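Local coordinates for protein cell division GTPase FtsZ, diverged (Clostridium botulinum C, PDB 3V3T) that is a diverged FtsZ of unknown function, belonging to the tubulin/FtsZ family and carrying a C-terminal domain like that of TubZ, at residues V214-D219 with V226-S231; S251-V256 with K278-V283. The protein carries 1 engineered substitution. One frame throughout, in Å; residues are numbered along the deposited sequence.

How the contacts relate
The two contacts lie side by side in the C-terminal part of the chain, their centres 11 Å apart, and both are built on the same sheet. Strand 211-217 of contact 1 is the antiparallel neighbour of strand 281-287 of contact 2. Two probable hydrogen bonds join them directly: Leu216 N to Val282 O at 2.8 Å and Phe218 N to Asn280 O at 3.1 Å. Alongside, Glu217 OE1 packs 3.3 Å from Lys279 CD. Contact 1 adds helix 224-233 against strand 211-217, whereas contact 2 pairs strand 281-287 with its next neighbour, strand 247-252. In sequence contact 1 closes before contact 2 opens, with helix 224-233 leading on to strand 247-252.

Contact 1 of 2, residues V214-D219 with V226-S231; sequences VILEFD and VALAKS
Ala227 sets its methyl against the base of Phe218, CB to CB 4.0 Å, and also touches the backbone oxygen of Asp219. Its own carbonyl does double duty: it takes the helical bond from Ser231 N and a bond from a water, 3.2 Å from Ala227 O to the water oxygen. That water in turn accepts Asp219 N at 3.0 Å, so it links Asp219 to the helix.

Leu228 comes over one face of the Phe218 ring, with CG 4.3 Å from the ring centroid and 23° off its normal, a CH-pi contact displaced toward the rim. Its CD2 sits 3.5 Å from Phe218 CD2 and reaches on to Leu216 CD1. Leu228 also meets Ile261 and Ile264 of helix 258-265. One turn beyond Ala227, Ser231 has OG anti to its backbone N (chi1 176°), and donates to Glu217 O at 3.1 Å from well above the carbonyl plane. The same OG presses on Leu216 CB at 3.4 Å.

Ile215 and Glu217 leave on the side away from helix 224-233, where their side chains touch helix 172-187. This is the helix-on-sheet layering of an alpha/beta domain, here in the TubZ-like C-terminal domain of this tubulin/FtsZ-family protein.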
loop_
_atom_site.group_PDB
_atom_site.type_symbol
_atom_site.label_atom_id
_atom_site.label_comp_id
_atom_site.label_asym_id
_atom_site.label_seq_id
_atom_site.Cartn_x
_atom_site.Cartn_y
_atom_site.Cartn_z
ATOM N N VAL A 214 -7.116 4.161 2.354
ATOM C CA VAL A 214 -7.043 5.046 1.189
ATOM C C VAL A 214 -6.623 6.457 1.665
ATOM O O VAL A 214 -7.120 6.952 2.677
ATOM C CB VAL A 214 -8.382 5.087 0.401
ATOM C CG1 VAL A 214 -8.415 6.266 -0.567
ATOM C CG2 VAL A 214 -8.578 3.790 -0.361
ATOM N N ILE A 215 -5.682 7.079 0.958
ATOM C CA ILE A 215 -5.199 8.411 1.315
ATOM C C ILE A 215 -5.619 9.376 0.217
ATOM O O ILE A 215 -5.359 9.116 -0.956
ATOM C CB ILE A 215 -3.646 8.434 1.436
ATOM C CG1 ILE A 215 -3.161 7.363 2.415
ATOM C CG2 ILE A 215 -3.148 9.825 1.839
ATOM C CD1 ILE A 215 -1.653 7.219 2.479
ATOM N N LEU A 216 -6.270 10.476 0.590
ATOM C CA LEU A 216 -6.716 11.478 -0.384
ATOM C C LEU A 216 -6.179 12.859 -0.068
ATOM O O LEU A 216 -6.180 13.279 1.081
ATOM C CB LEU A 216 -8.240 11.573 -0.406
ATOM C CG LEU A 216 -9.006 10.276 -0.698
ATOM C CD1 LEU A 216 -10.494 10.457 -0.386
ATOM C CD2 LEU A 216 -8.800 9.850 -2.144
ATOM N N GLU A 217 -5.737 13.575 -1.094
ATOM C CA GLU A 217 -5.472 14.995 -0.949
ATOM C C GLU A 217 -6.365 15.818 -1.888
ATOM O O GLU A 217 -6.621 15.431 -3.028
ATOM C CB GLU A 217 -3.983 15.297 -1.123
ATOM C CG GLU A 217 -3.146 14.782 0.053
ATOM C CD GLU A 217 -1.662 15.049 -0.093
ATOM O OE1 GLU A 217 -1.259 15.705 -1.068
ATOM O OE2 GLU A 217 -0.886 14.601 0.776
ATOM N N PHE A 218 -6.855 16.948 -1.393
ATOM C CA PHE A 218 -7.803 17.743 -2.151
ATOM C C PHE A 218 -7.490 19.226 -2.137
ATOM O O PHE A 218 -6.775 19.719 -1.259
ATOM C CB PHE A 218 -9.234 17.500 -1.672
ATOM C CG PHE A 218 -9.495 17.947 -0.264
ATOM C CD1 PHE A 218 -10.076 19.182 -0.011
ATOM C CD2 PHE A 218 -9.194 17.116 0.811
ATOM C CE1 PHE A 218 -10.335 19.597 1.295
ATOM C CE2 PHE A 218 -9.449 17.510 2.110
ATOM C CZ PHE A 218 -10.024 18.758 2.356
ATOM N N ASP A 219 -8.057 19.920 -3.124
ATOM C CA ASP A 219 -7.801 21.334 -3.354
ATOM C C ASP A 219 -8.397 22.224 -2.270
ATOM O O ASP A 219 -9.572 22.090 -1.926
ATOM C CB ASP A 219 -8.373 21.736 -4.714
ATOM C CG ASP A 219 -8.005 23.147 -5.104
ATOM O OD1 ASP A 219 -7.510 23.896 -4.239
ATOM O OD2 ASP A 219 -8.218 23.505 -6.281
ATOM N N VAL A 226 -16.961 18.805 -3.805
ATOM C CA VAL A 226 -16.489 18.718 -5.182
ATOM C C VAL A 226 -15.007 18.352 -5.241
ATOM O O VAL A 226 -14.599 17.514 -6.039
ATOM C CB VAL A 226 -16.748 20.040 -5.976
ATOM C CG1 VAL A 226 -16.219 19.938 -7.403
ATOM C CG2 VAL A 226 -18.225 20.373 -5.974
ATOM N N ALA A 227 -14.205 18.979 -4.392
ATOM C CA ALA A 227 -12.769 18.714 -4.378
ATOM C C ALA A 227 -12.462 17.259 -4.015
ATOM O O ALA A 227 -11.547 16.659 -4.561
ATOM C CB ALA A 227 -12.064 19.652 -3.427
ATOM N N LEU A 228 -13.226 16.696 -3.090
ATOM C CA LEU A 228 -12.970 15.326 -2.645
ATOM C C LEU A 228 -13.451 14.329 -3.686
ATOM O O LEU A 228 -12.867 13.252 -3.863
ATOM C CB LEU A 228 -13.626 15.057 -1.283
ATOM C CG LEU A 228 -12.716 15.505 -0.141
ATOM C CD1 LEU A 228 -13.435 15.519 1.186
ATOM C CD2 LEU A 228 -11.498 14.593 -0.097
ATOM N N ALA A 229 -14.513 14.701 -4.386
ATOM C CA ALA A 229 -15.025 13.869 -5.458
ATOM C C ALA A 229 -13.995 13.764 -6.583
ATOM O O ALA A 229 -13.747 12.681 -7.100
ATOM C CB ALA A 229 -16.346 14.421 -5.968
ATOM N N LYS A 230 -13.395 14.890 -6.952
ATOM C CA LYS A 230 -12.305 14.901 -7.922
ATOM C C LYS A 230 -11.167 14.014 -7.412
ATOM O O LYS A 230 -10.638 13.164 -8.133
ATOM C CB LYS A 230 -11.814 16.339 -8.112
ATOM C CG LYS A 230 -10.669 16.519 -9.087
ATOM C CD LYS A 230 -10.416 18.000 -9.342
ATOM C CE LYS A 230 -9.120 18.218 -10.099
ATOM N NZ LYS A 230 -9.144 17.573 -11.441
ATOM N N SER A 231 -10.814 14.206 -6.146
ATOM C CA SER A 231 -9.750 13.441 -5.528
ATOM C C SER A 231 -9.992 11.923 -5.600
ATOM O O SER A 231 -9.089 11.157 -5.964
ATOM C CB SER A 231 -9.550 13.907 -4.087
ATOM O OG SER A 231 -8.572 13.115 -3.451
HETATM O O HOH W 1 -8.843 18.156 -5.355
#

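Contact 2 of 2, residues S251-V256 with K278-V283; sequences STTRVV and KKNIVV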
loop_
_atom_site.group_PDB
_atom_site.type_symbol
_atom_site.label_atom_id
_atom_site.label_comp_id
_atom_site.label_asym_id
_atom_site.label_seq_id
_atom_site.Cartn_x
_atom_site.Cartn_y
_atom_site.Cartn_z
ATOM N N SER A 251 -6.491 16.100 8.201
ATOM C CA SER A 251 -5.632 17.253 8.467
ATOM C C SER A 251 -5.748 18.288 7.344
ATOM O O SER A 251 -5.427 18.004 6.186
ATOM C CB SER A 251 -4.180 16.825 8.661
ATOM O OG SER A 251 -3.348 17.950 8.894
ATOM N N THR A 252 -6.195 19.486 7.703
ATOM C CA THR A 252 -6.555 20.500 6.724
ATOM C C THR A 252 -5.979 21.869 7.063
ATOM O O THR A 252 -5.764 22.191 8.230
ATOM C CB THR A 252 -8.079 20.618 6.644
ATOM O OG1 THR A 252 -8.601 20.849 7.960
ATOM C CG2 THR A 252 -8.670 19.312 6.101
ATOM N N THR A 253 -5.734 22.676 6.034
ATOM C CA THR A 253 -5.160 24.005 6.223
ATOM C C THR A 253 -6.118 24.971 6.915
ATOM O O THR A 253 -5.681 25.889 7.615
ATOM C CB THR A 253 -4.699 24.622 4.894
ATOM O OG1 THR A 253 -5.765 24.552 3.938
ATOM C CG2 THR A 253 -3.498 23.872 4.355
ATOM N N ARG A 254 -7.418 24.772 6.714
ATOM C CA ARG A 254 -8.425 25.616 7.360
ATOM C C ARG A 254 -9.446 24.761 8.098
ATOM O O ARG A 254 -9.406 23.536 8.026
ATOM C CB ARG A 254 -9.156 26.481 6.330
ATOM C CG ARG A 254 -8.377 26.760 5.054
ATOM C CD ARG A 254 -9.144 27.730 4.152
ATOM N NE ARG A 254 -8.439 28.004 2.902
ATOM C CZ ARG A 254 -8.638 29.087 2.155
ATOM N NH1 ARG A 254 -9.517 30.005 2.535
ATOM N NH2 ARG A 254 -7.951 29.255 1.031
ATOM N N VAL A 255 -10.362 25.412 8.806
ATOM C CA VAL A 255 -11.517 24.731 9.372
ATOM C C VAL A 255 -12.321 24.176 8.215
ATOM O O VAL A 255 -12.528 24.867 7.218
ATOM C CB VAL A 255 -12.419 25.709 10.153
ATOM C CG1 VAL A 255 -13.805 25.108 10.381
ATOM C CG2 VAL A 255 -11.769 26.110 11.463
ATOM N N VAL A 256 -12.761 22.927 8.330
ATOM C CA VAL A 256 -13.601 22.332 7.299
ATOM C C VAL A 256 -14.832 21.684 7.907
ATOM O O VAL A 256 -14.906 21.477 9.114
ATOM C CB VAL A 256 -12.837 21.297 6.456
ATOM C CG1 VAL A 256 -11.628 21.944 5.797
ATOM C CG2 VAL A 256 -12.420 20.105 7.318
ATOM N N LYS A 278 0.276 23.027 5.262
ATOM C CA LYS A 278 0.633 22.699 3.882
ATOM C C LYS A 278 -0.475 22.106 2.998
ATOM O O LYS A 278 -0.785 22.651 1.939
ATOM C CB LYS A 278 1.869 21.790 3.865
ATOM C CG LYS A 278 3.112 22.450 4.447
ATOM C CD LYS A 278 4.270 21.468 4.596
ATOM C CE LYS A 278 5.496 22.157 5.196
ATOM N NZ LYS A 278 6.652 21.233 5.375
ATOM N N LYS A 279 -1.059 20.989 3.417
ATOM C CA LYS A 279 -1.968 20.253 2.542
ATOM C C LYS A 279 -3.296 19.899 3.191
ATOM O O LYS A 279 -3.470 20.040 4.397
ATOM C CB LYS A 279 -1.285 18.984 2.015
ATOM C CG LYS A 279 -0.155 19.282 1.042
ATOM C CD LYS A 279 0.441 18.031 0.445
ATOM C CE LYS A 279 1.469 18.376 -0.614
ATOM N NZ LYS A 279 2.126 17.157 -1.159
ATOM N N ASN A 280 -4.240 19.450 2.371
ATOM C CA ASN A 280 -5.505 18.943 2.881
ATOM C C ASN A 280 -5.591 17.464 2.608
ATOM O O ASN A 280 -5.646 17.025 1.453
ATOM C CB ASN A 280 -6.687 19.663 2.250
ATOM C CG ASN A 280 -6.660 21.137 2.510
ATOM O OD1 ASN A 280 -6.889 21.585 3.636
ATOM N ND2 ASN A 280 -6.365 21.911 1.469
ATOM N N ILE A 281 -5.587 16.686 3.676
ATOM C CA ILE A 281 -5.440 15.260 3.519
ATOM C C ILE A 281 -6.440 14.487 4.367
ATOM O O ILE A 281 -6.680 14.814 5.529
ATOM C CB ILE A 281 -3.974 14.834 3.786
ATOM C CG1 ILE A 281 -3.833 13.308 3.792
ATOM C CG2 ILE A 281 -3.477 15.416 5.074
ATOM C CD1 ILE A 281 -2.377 12.840 3.814
ATOM N N VAL A 282 -7.052 13.484 3.748
ATOM C CA VAL A 282 -7.927 12.554 4.433
ATOM C C VAL A 282 -7.342 11.151 4.323
ATOM O O VAL A 282 -6.994 10.682 3.235
ATOM C CB VAL A 282 -9.335 12.521 3.792
ATOM C CG1 VAL A 282 -10.258 11.571 4.569
ATOM C CG2 VAL A 282 -9.926 13.924 3.703
ATOM N N VAL A 283 -7.245 10.473 5.458
ATOM C CA VAL A 283 -6.858 9.081 5.470
ATOM C C VAL A 283 -8.024 8.264 5.984
ATOM O O VAL A 283 -8.475 8.473 7.111
ATOM C CB VAL A 283 -5.657 8.859 6.396
ATOM C CG1 VAL A 283 -5.225 7.390 6.358
ATOM C CG2 VAL A 283 -4.514 9.773 5.984
#
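Asn280 turns its side-chain oxygen onto Thr253, and OD1 takes two bonds from that one residue. Thr253 N donates at 2.9 Å to Asn280 OD1 with an N-H...O angle of 161°, tilted from the amide plane, while Thr253 OG1 donates to the same atom at 3.2 Å. The hydroxyl can join in because OG1 stands between its own backbone N and carbonyl carbon (chi1 51°), which leaves Thr253 CG2 to pack on the backbone of Lys278 and Lys279. Two donors therefore hold the amide, and the Asn280 and Thr253 side chains cross at about a right angle. Thr252 closes in on OD1 as well, its CB 3.4 Å from Asn280 OD1.

Next to this grip lies the one bridge between the two segments. Ser251 and Ile281 form an antiparallel hydrogen-bonded pair: Ser251 N to Ile281 O is 3.0 Å, and Ile281 N to Ser251 O is 2.8 Å. Ser251 O also receives a CA-H contact from Asn280, and Ile281 CG2 rests 3.9 Å from Ser251 CB.

Farther out, Thr252 OG1 donates to Arg254 O at 2.8 Å, bracing the chain as it leaves the strand. Asn276 bonds to Ser251 OG and Lys279 O through ND2, and accepts Lys278 N at OD1, so it helps fix both approaches to the bridge. Lys279 NZ makes a salt bridge with Asp185 of helix 172-187, and Phe218 touches the side chains of Thr252 and Asn280.

Past the bridge the backbones stay close at Thr252 and Asn280, and a side-chain amide takes over from backbone pairing: the side-chain-bonded end of an antiparallel strand pair in the mixed sheet of the TubZ-like C-terminal domain.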